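Local coordinates for processed glycerol phosphate lipoteichoic acid synthase 2 (Bacillus subtilis, PDB 2W8D), which belongs by sequence to the sulfatase family of the alkaline phosphatase clan and carries a magnesium ion in its globular domain, at residues L63-D73 and F293-V304. Residues are numbered along the deposited sequence; the frame is centred on the assembly and turned at random.
Sequences LAHDNETFYFD and FIHAAGVKGEKV
Lys303 reaches past the start of strand 70-72 to Asp66 and the turn that follows helix 58-65, where strand 70-76 joins the mixed sheet of this sulfatase-family alpha/beta domain antiparallel to strand 292-296. Its CA rests against Tyr71 O; from CB the chain bends at chi2 (-63°) and chi3 toward the helix end, CG only approaching Ala64 O. CD passes the CB of Tyr71 and lies 3.2 Å from Ala64 O, CE runs on between the carbonyl oxygens of Asp66 and Thr69, and NZ ends among acceptors. It donates to Thr69 O in the carbonyl plane (2.8 Å), to Asp66 O from above that carbonyl plane, weakly to Ala64 O, and it forms a salt bridge with Asp66 OD1. That carboxylate oxygen also accepts from Glu68 N, an Asx turn, and from Thr69 N, completing an Asx motif, while OD2 takes the Thr69 hydroxyl on its syn lone pair. The ammonium thus ties the turn to the segment 293-304.

Phe70 and Ile294, the latter packed on helix 313-320, form an antiparallel hydrogen-bonded pair, Phe70 N to Ile294 O and Ile294 N to Phe70 O both 3.0 Å. Tyr71 and Phe293 lie in an offset stack with planes 30° apart, Tyr71 CD1 over the Phe293 face. Glu68 OE1 lies near the plane of the His295 ring and takes NE2 on its anti side, tilted from the carboxylate plane (2.7 Å), while Tyr248 stacks on the imidazole. Gly301 CA sits 3.4 Å from the centroid of the Phe70 ring, a CH-pi contact almost exactly on the ring normal.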
ATOM      1  N   LEU A  63     -12.726   0.997 -12.636  1.00 16.62           N
ATOM      2  CA  LEU A  63     -11.929   2.093 -12.070  1.00 16.71           C
ATOM      3  C   LEU A  63     -10.652   2.336 -12.863  1.00 17.09           C
ATOM      4  O   LEU A  63     -10.251   3.481 -13.072  1.00 16.93           O
ATOM      5  CB  LEU A  63     -11.548   1.778 -10.621  1.00 15.72           C
ATOM      6  CG  LEU A  63     -12.706   1.529  -9.662  1.00 15.46           C
ATOM      7  CD1 LEU A  63     -12.168   1.269  -8.291  1.00 14.23           C
ATOM      8  CD2 LEU A  63     -13.664   2.741  -9.647  1.00 15.60           C
ATOM      9  N   ALA A  64     -10.003   1.239 -13.248  1.00 17.29           N
ATOM     10  CA  ALA A  64      -8.822   1.279 -14.064  1.00 18.28           C
ATOM     11  C   ALA A  64      -9.096   1.938 -15.399  1.00 19.23           C
ATOM     12  O   ALA A  64      -8.200   2.569 -15.952  1.00 19.66           O
ATOM     13  CB  ALA A  64      -8.242  -0.140 -14.255  1.00 17.99           C
ATOM     14  N   HIS A  65     -10.332   1.832 -15.902  1.00 19.90           N
ATOM     15  CA  HIS A  65     -10.634   2.352 -17.225  1.00 20.66           C
ATOM     16  C   HIS A  65     -11.471   3.617 -17.274  1.00 20.28           C
ATOM     17  O   HIS A  65     -11.706   4.152 -18.360  1.00 18.72           O
ATOM     18  CB  HIS A  65     -11.212   1.252 -18.127  1.00 20.98           C
ATOM     19  CG  HIS A  65     -10.199   0.216 -18.477  1.00 25.24           C
ATOM     20  ND1 HIS A  65      -9.150   0.471 -19.334  1.00 27.56           N
ATOM     21  CD2 HIS A  65     -10.023  -1.051 -18.031  1.00 27.75           C
ATOM     22  CE1 HIS A  65      -8.395  -0.607 -19.433  1.00 28.33           C
ATOM     23  NE2 HIS A  65      -8.906  -1.546 -18.655  1.00 29.22           N
ATOM     24  N   ASP A  66     -11.875   4.115 -16.097  1.00 20.24           N
ATOM     25  CA  ASP A  66     -12.789   5.266 -16.045  1.00 19.88           C
ATOM     26  C   ASP A  66     -12.094   6.588 -16.350  1.00 19.34           C
ATOM     27  O   ASP A  66     -10.891   6.651 -16.505  1.00 19.42           O
ATOM     28  CB  ASP A  66     -13.598   5.329 -14.723  1.00 19.98           C
ATOM     29  CG  ASP A  66     -12.749   5.684 -13.508  1.00 22.02           C
ATOM     30  OD1 ASP A  66     -11.662   6.272 -13.664  1.00 25.95           O
ATOM     31  OD2 ASP A  66     -13.179   5.382 -12.375  1.00 23.33           O
ATOM     32  N   ASN A  67     -12.876   7.650 -16.419  1.00 19.22           N
ATOM     33  CA  ASN A  67     -12.364   8.970 -16.727  1.00 18.91           C
ATOM     34  C   ASN A  67     -11.986   9.804 -15.496  1.00 19.22           C
ATOM     35  O   ASN A  67     -11.638  10.973 -15.630  1.00 20.30           O
ATOM     36  CB  ASN A  67     -13.380   9.705 -17.596  1.00 18.13           C
ATOM     37  CG  ASN A  67     -14.811   9.700 -16.998  1.00 17.84           C
ATOM     38  OD1 ASN A  67     -15.025   9.428 -15.808  1.00 15.76           O
ATOM     39  ND2 ASN A  67     -15.792  10.024 -17.840  1.00 15.03           N
ATOM     40  N   GLU A  68     -12.025   9.209 -14.304  1.00 19.13           N
ATOM     41  CA  GLU A  68     -11.890   9.986 -13.056  1.00 18.94           C
ATOM     42  C   GLU A  68     -10.922   9.437 -12.019  1.00 18.21           C
ATOM     43  O   GLU A  68     -10.400  10.189 -11.200  1.00 18.51           O
ATOM     44  CB  GLU A  68     -13.265  10.248 -12.399  1.00 19.01           C
ATOM     45  CG  GLU A  68     -14.107   9.014 -12.045  1.00 19.67           C
ATOM     46  CD  GLU A  68     -15.511   9.389 -11.523  1.00 23.86           C
ATOM     47  OE1 GLU A  68     -15.607  10.017 -10.434  1.00 24.33           O
ATOM     48  OE2 GLU A  68     -16.524   9.057 -12.193  1.00 21.61           O
ATOM     49  N   THR A  69     -10.679   8.131 -12.042  1.00 17.30           N
ATOM     50  CA  THR A  69      -9.842   7.505 -11.026  1.00 15.40           C
ATOM     51  C   THR A  69      -8.396   7.419 -11.512  1.00 14.77           C
ATOM     52  O   THR A  69      -8.146   7.041 -12.653  1.00 13.81           O
ATOM     53  CB  THR A  69     -10.382   6.118 -10.681  1.00 15.48           C
ATOM     54  OG1 THR A  69     -11.779   6.221 -10.397  1.00 14.10           O
ATOM     55  CG2 THR A  69      -9.662   5.523  -9.481  1.00 14.85           C
ATOM     56  N   PHE A  70      -7.459   7.823 -10.652  1.00 14.04           N
ATOM     57  CA  PHE A  70      -6.037   7.649 -10.916  1.00 14.01           C
ATOM     58  C   PHE A  70      -5.773   6.183 -10.763  1.00 14.26           C
ATOM     59  O   PHE A  70      -6.089   5.604  -9.718  1.00 14.28           O
ATOM     60  CB  PHE A  70      -5.133   8.313  -9.887  1.00 13.47           C
ATOM     61  CG  PHE A  70      -5.138   9.824  -9.891  1.00 13.49           C
ATOM     62  CD1 PHE A  70      -4.290  10.532 -10.719  1.00 13.35           C
ATOM     63  CD2 PHE A  70      -5.899  10.528  -8.971  1.00 11.15           C
ATOM     64  CE1 PHE A  70      -4.253  11.903 -10.678  1.00 12.96           C
ATOM     65  CE2 PHE A  70      -5.861  11.899  -8.916  1.00 11.28           C
ATOM     66  CZ  PHE A  70      -5.042  12.590  -9.768  1.00 12.86           C
ATOM     67  N   TYR A  71      -5.195   5.581 -11.791  1.00 14.82           N
ATOM     68  CA  TYR A  71      -4.724   4.212 -11.692  1.00 15.24           C
ATOM     69  C   TYR A  71      -3.251   4.189 -12.118  1.00 15.80           C
ATOM     70  O   TYR A  71      -2.891   4.827 -13.105  1.00 15.72           O
ATOM     71  CB  TYR A  71      -5.566   3.281 -12.575  1.00 15.69           C
ATOM     72  CG  TYR A  71      -5.007   1.869 -12.633  1.00 15.21           C
ATOM     73  CD1 TYR A  71      -4.910   1.105 -11.468  1.00 15.16           C
ATOM     74  CD2 TYR A  71      -4.554   1.316 -13.833  1.00 14.47           C
ATOM     75  CE1 TYR A  71      -4.397  -0.174 -11.496  1.00 15.24           C
ATOM     76  CE2 TYR A  71      -4.009   0.015 -13.879  1.00 13.18           C
ATOM     77  CZ  TYR A  71      -3.937  -0.710 -12.699  1.00 15.78           C
ATOM     78  OH  TYR A  71      -3.411  -1.981 -12.677  1.00 19.33           O
ATOM     79  N   PHE A  72      -2.424   3.481 -11.345  1.00 15.69           N
ATOM     80  CA  PHE A  72      -0.989   3.380 -11.560  1.00 15.99           C
ATOM     81  C   PHE A  72      -0.646   1.916 -11.850  1.00 16.41           C
ATOM     82  O   PHE A  72      -0.758   1.060 -10.956  1.00 16.60           O
ATOM     83  CB  PHE A  72      -0.213   3.859 -10.312  1.00 15.65           C
ATOM     84  CG  PHE A  72      -0.638   5.230  -9.803  1.00 14.95           C
ATOM     85  CD1 PHE A  72       0.099   6.368 -10.117  1.00 13.85           C
ATOM     86  CD2 PHE A  72      -1.763   5.375  -9.009  1.00 13.08           C
ATOM     87  CE1 PHE A  72      -0.288   7.623  -9.652  1.00 13.05           C
ATOM     88  CE2 PHE A  72      -2.151   6.630  -8.540  1.00 12.47           C
ATOM     89  CZ  PHE A  72      -1.409   7.752  -8.866  1.00 12.59           C
ATOM     90  N   ASP A  73      -0.216   1.641 -13.092  1.00 16.12           N
ATOM     91  CA  ASP A  73       0.059   0.285 -13.572  1.00 16.04           C
ATOM     92  C   ASP A  73       1.551  -0.145 -13.499  1.00 15.39           C
ATOM     93  O   ASP A  73       1.917  -1.293 -13.833  1.00 14.82           O
ATOM     94  CB  ASP A  73      -0.514   0.115 -14.990  1.00 16.21           C
ATOM     95  CG  ASP A  73       0.162   1.018 -16.006  1.00 17.67           C
ATOM     96  OD1 ASP A  73       0.542   2.159 -15.697  1.00 21.26           O
ATOM     97  OD2 ASP A  73       0.324   0.597 -17.143  1.00 23.94           O
ATOM     98  N   PHE A 293      -4.962   2.579  -6.697  1.00 15.14           N
ATOM     99  CA  PHE A 293      -6.071   3.406  -7.197  1.00 15.80           C
ATOM    100  C   PHE A 293      -6.206   4.594  -6.245  1.00 15.87           C
ATOM    101  O   PHE A 293      -6.094   4.409  -5.035  1.00 16.38           O
ATOM    102  CB  PHE A 293      -7.405   2.632  -7.163  1.00 15.77           C
ATOM    103  CG  PHE A 293      -7.459   1.459  -8.079  1.00 16.23           C
ATOM    104  CD1 PHE A 293      -7.924   1.603  -9.369  1.00 17.79           C
ATOM    105  CD2 PHE A 293      -7.049   0.193  -7.652  1.00 15.68           C
ATOM    106  CE1 PHE A 293      -7.974   0.502 -10.246  1.00 16.52           C
ATOM    107  CE2 PHE A 293      -7.121  -0.893  -8.510  1.00 16.54           C
ATOM    108  CZ  PHE A 293      -7.587  -0.728  -9.819  1.00 13.82           C
ATOM    109  N   ILE A 294      -6.396   5.797  -6.785  1.00 15.10           N
ATOM    110  CA  ILE A 294      -6.710   6.960  -5.971  1.00 15.00           C
ATOM    111  C   ILE A 294      -7.905   7.678  -6.615  1.00 15.38           C
ATOM    112  O   ILE A 294      -7.795   8.183  -7.736  1.00 14.42           O
ATOM    113  CB  ILE A 294      -5.541   7.982  -5.879  1.00 14.05           C
ATOM    114  CG1 ILE A 294      -4.305   7.396  -5.224  1.00 14.83           C
ATOM    115  CG2 ILE A 294      -5.966   9.198  -5.112  1.00 16.49           C
ATOM    116  CD1 ILE A 294      -3.124   8.312  -5.335  1.00 14.41           C
ATOM    117  N   HIS A 295      -9.031   7.703  -5.916  1.00 15.41           N
ATOM    118  CA  HIS A 295     -10.140   8.530  -6.340  1.00 16.64           C
ATOM    119  C   HIS A 295     -10.258   9.658  -5.340  1.00 16.12           C
ATOM    120  O   HIS A 295     -10.610   9.453  -4.190  1.00 15.71           O
ATOM    121  CB  HIS A 295     -11.441   7.742  -6.460  1.00 17.74           C
ATOM    122  CG  HIS A 295     -12.573   8.556  -7.015  1.00 19.31           C
ATOM    123  ND1 HIS A 295     -13.386   9.334  -6.224  1.00 20.80           N
ATOM    124  CD2 HIS A 295     -12.994   8.750  -8.291  1.00 21.17           C
ATOM    125  CE1 HIS A 295     -14.264   9.974  -6.981  1.00 20.97           C
ATOM    126  NE2 HIS A 295     -14.047   9.634  -8.240  1.00 23.43           N
ATOM    127  N   ALA A 296      -9.851  10.840  -5.783  1.00 16.63           N
ATOM    128  CA  ALA A 296      -9.897  12.045  -5.009  1.00 16.67           C
ATOM    129  C   ALA A 296     -11.057  12.791  -5.607  1.00 17.62           C
ATOM    130  O   ALA A 296     -11.054  13.131  -6.805  1.00 18.35           O
ATOM    131  CB  ALA A 296      -8.630  12.813  -5.177  1.00 16.23           C
ATOM    132  N   ALA A 297     -12.075  13.021  -4.788  1.00 18.33           N
ATOM    133  CA  ALA A 297     -13.308  13.655  -5.270  1.00 18.88           C
ATOM    134  C   ALA A 297     -13.073  15.132  -5.495  1.00 19.03           C
ATOM    135  O   ALA A 297     -12.441  15.798  -4.653  1.00 19.54           O
ATOM    136  CB  ALA A 297     -14.421  13.449  -4.269  1.00 18.86           C
ATOM    137  N   GLY A 298     -13.606  15.655  -6.602  1.00 18.49           N
ATOM    138  CA  GLY A 298     -13.330  17.031  -6.997  1.00 17.93           C
ATOM    139  C   GLY A 298     -12.101  17.160  -7.885  1.00 18.57           C
ATOM    140  O   GLY A 298     -11.850  18.247  -8.426  1.00 17.83           O
ATOM    141  N   VAL A 299     -11.346  16.050  -8.037  1.00 18.58           N
ATOM    142  CA  VAL A 299     -10.119  16.003  -8.844  1.00 18.88           C
ATOM    143  C   VAL A 299     -10.194  14.957  -9.970  1.00 19.55           C
ATOM    144  O   VAL A 299     -10.458  13.777  -9.728  1.00 20.59           O
ATOM    145  CB  VAL A 299      -8.850  15.716  -7.980  1.00 18.76           C
ATOM    146  CG1 VAL A 299      -7.598  15.819  -8.813  1.00 17.60           C
ATOM    147  CG2 VAL A 299      -8.749  16.688  -6.809  1.00 19.44           C
ATOM    148  N   LYS A 300      -9.924  15.387 -11.193  1.00 19.27           N
ATOM    149  CA  LYS A 300      -9.921  14.488 -12.329  1.00 19.53           C
ATOM    150  C   LYS A 300      -8.636  13.630 -12.391  1.00 19.48           C
ATOM    151  O   LYS A 300      -7.557  14.140 -12.698  1.00 19.83           O
ATOM    152  CB  LYS A 300     -10.108  15.289 -13.621  1.00 19.31           C
ATOM    153  CG  LYS A 300     -10.390  14.412 -14.829  1.00 20.60           C
ATOM    154  CD  LYS A 300     -10.519  15.229 -16.106  1.00 20.79           C
ATOM    155  CE  LYS A 300     -10.439  14.334 -17.345  1.00 22.08           C
ATOM    156  NZ  LYS A 300      -9.207  13.473 -17.310  1.00 22.42           N
ATOM    157  N   GLY A 301      -8.763  12.337 -12.095  1.00 18.92           N
ATOM    158  CA  GLY A 301      -7.631  11.430 -12.104  1.00 18.52           C
ATOM    159  C   GLY A 301      -7.128  11.080 -13.498  1.00 18.89           C
ATOM    160  O   GLY A 301      -7.788  11.328 -14.488  1.00 17.68           O
ATOM    161  N   GLU A 302      -5.924  10.519 -13.553  1.00 19.30           N
ATOM    162  CA  GLU A 302      -5.316  10.088 -14.797  1.00 19.83           C
ATOM    163  C   GLU A 302      -4.769   8.687 -14.594  1.00 19.21           C
ATOM    164  O   GLU A 302      -4.410   8.320 -13.468  1.00 18.69           O
ATOM    165  CB  GLU A 302      -4.158  11.021 -15.161  1.00 20.61           C
ATOM    166  CG  GLU A 302      -4.551  12.436 -15.522  1.00 23.58           C
ATOM    167  CD  GLU A 302      -5.286  12.500 -16.858  1.00 28.11           C
ATOM    168  OE1 GLU A 302      -4.700  12.111 -17.899  1.00 29.05           O
ATOM    169  OE2 GLU A 302      -6.457  12.942 -16.861  1.00 30.56           O
ATOM    170  N   LYS A 303      -4.695   7.924 -15.678  1.00 18.16           N
ATOM    171  CA  LYS A 303      -4.007   6.628 -15.697  1.00 18.12           C
ATOM    172  C   LYS A 303      -2.530   6.893 -15.818  1.00 17.27           C
ATOM    173  O   LYS A 303      -2.033   7.090 -16.917  1.00 17.34           O
ATOM    174  CB  LYS A 303      -4.492   5.787 -16.893  1.00 17.94           C
ATOM    175  CG  LYS A 303      -6.014   5.933 -17.149  1.00 20.55           C
ATOM    176  CD  LYS A 303      -6.838   5.417 -15.949  1.00 20.42           C
ATOM    177  CE  LYS A 303      -8.054   6.218 -15.730  1.00 19.75           C
ATOM    178  NZ  LYS A 303      -8.983   5.533 -14.804  1.00 19.35           N
ATOM    179  N   VAL A 304      -1.816   6.935 -14.700  1.00 16.66           N
ATOM    180  CA  VAL A 304      -0.384   7.316 -14.764  1.00 16.40           C
ATOM    181  C   VAL A 304       0.592   6.131 -14.869  1.00 16.25           C
ATOM    182  O   VAL A 304       0.415   5.133 -14.182  1.00 16.58           O
ATOM    183  CB  VAL A 304       0.021   8.453 -13.730  1.00 16.49           C
ATOM    184  CG1 VAL A 304      -1.142   8.876 -12.854  1.00 15.64           C
ATOM    185  CG2 VAL A 304       1.248   8.130 -12.960  1.00 14.46           C
TER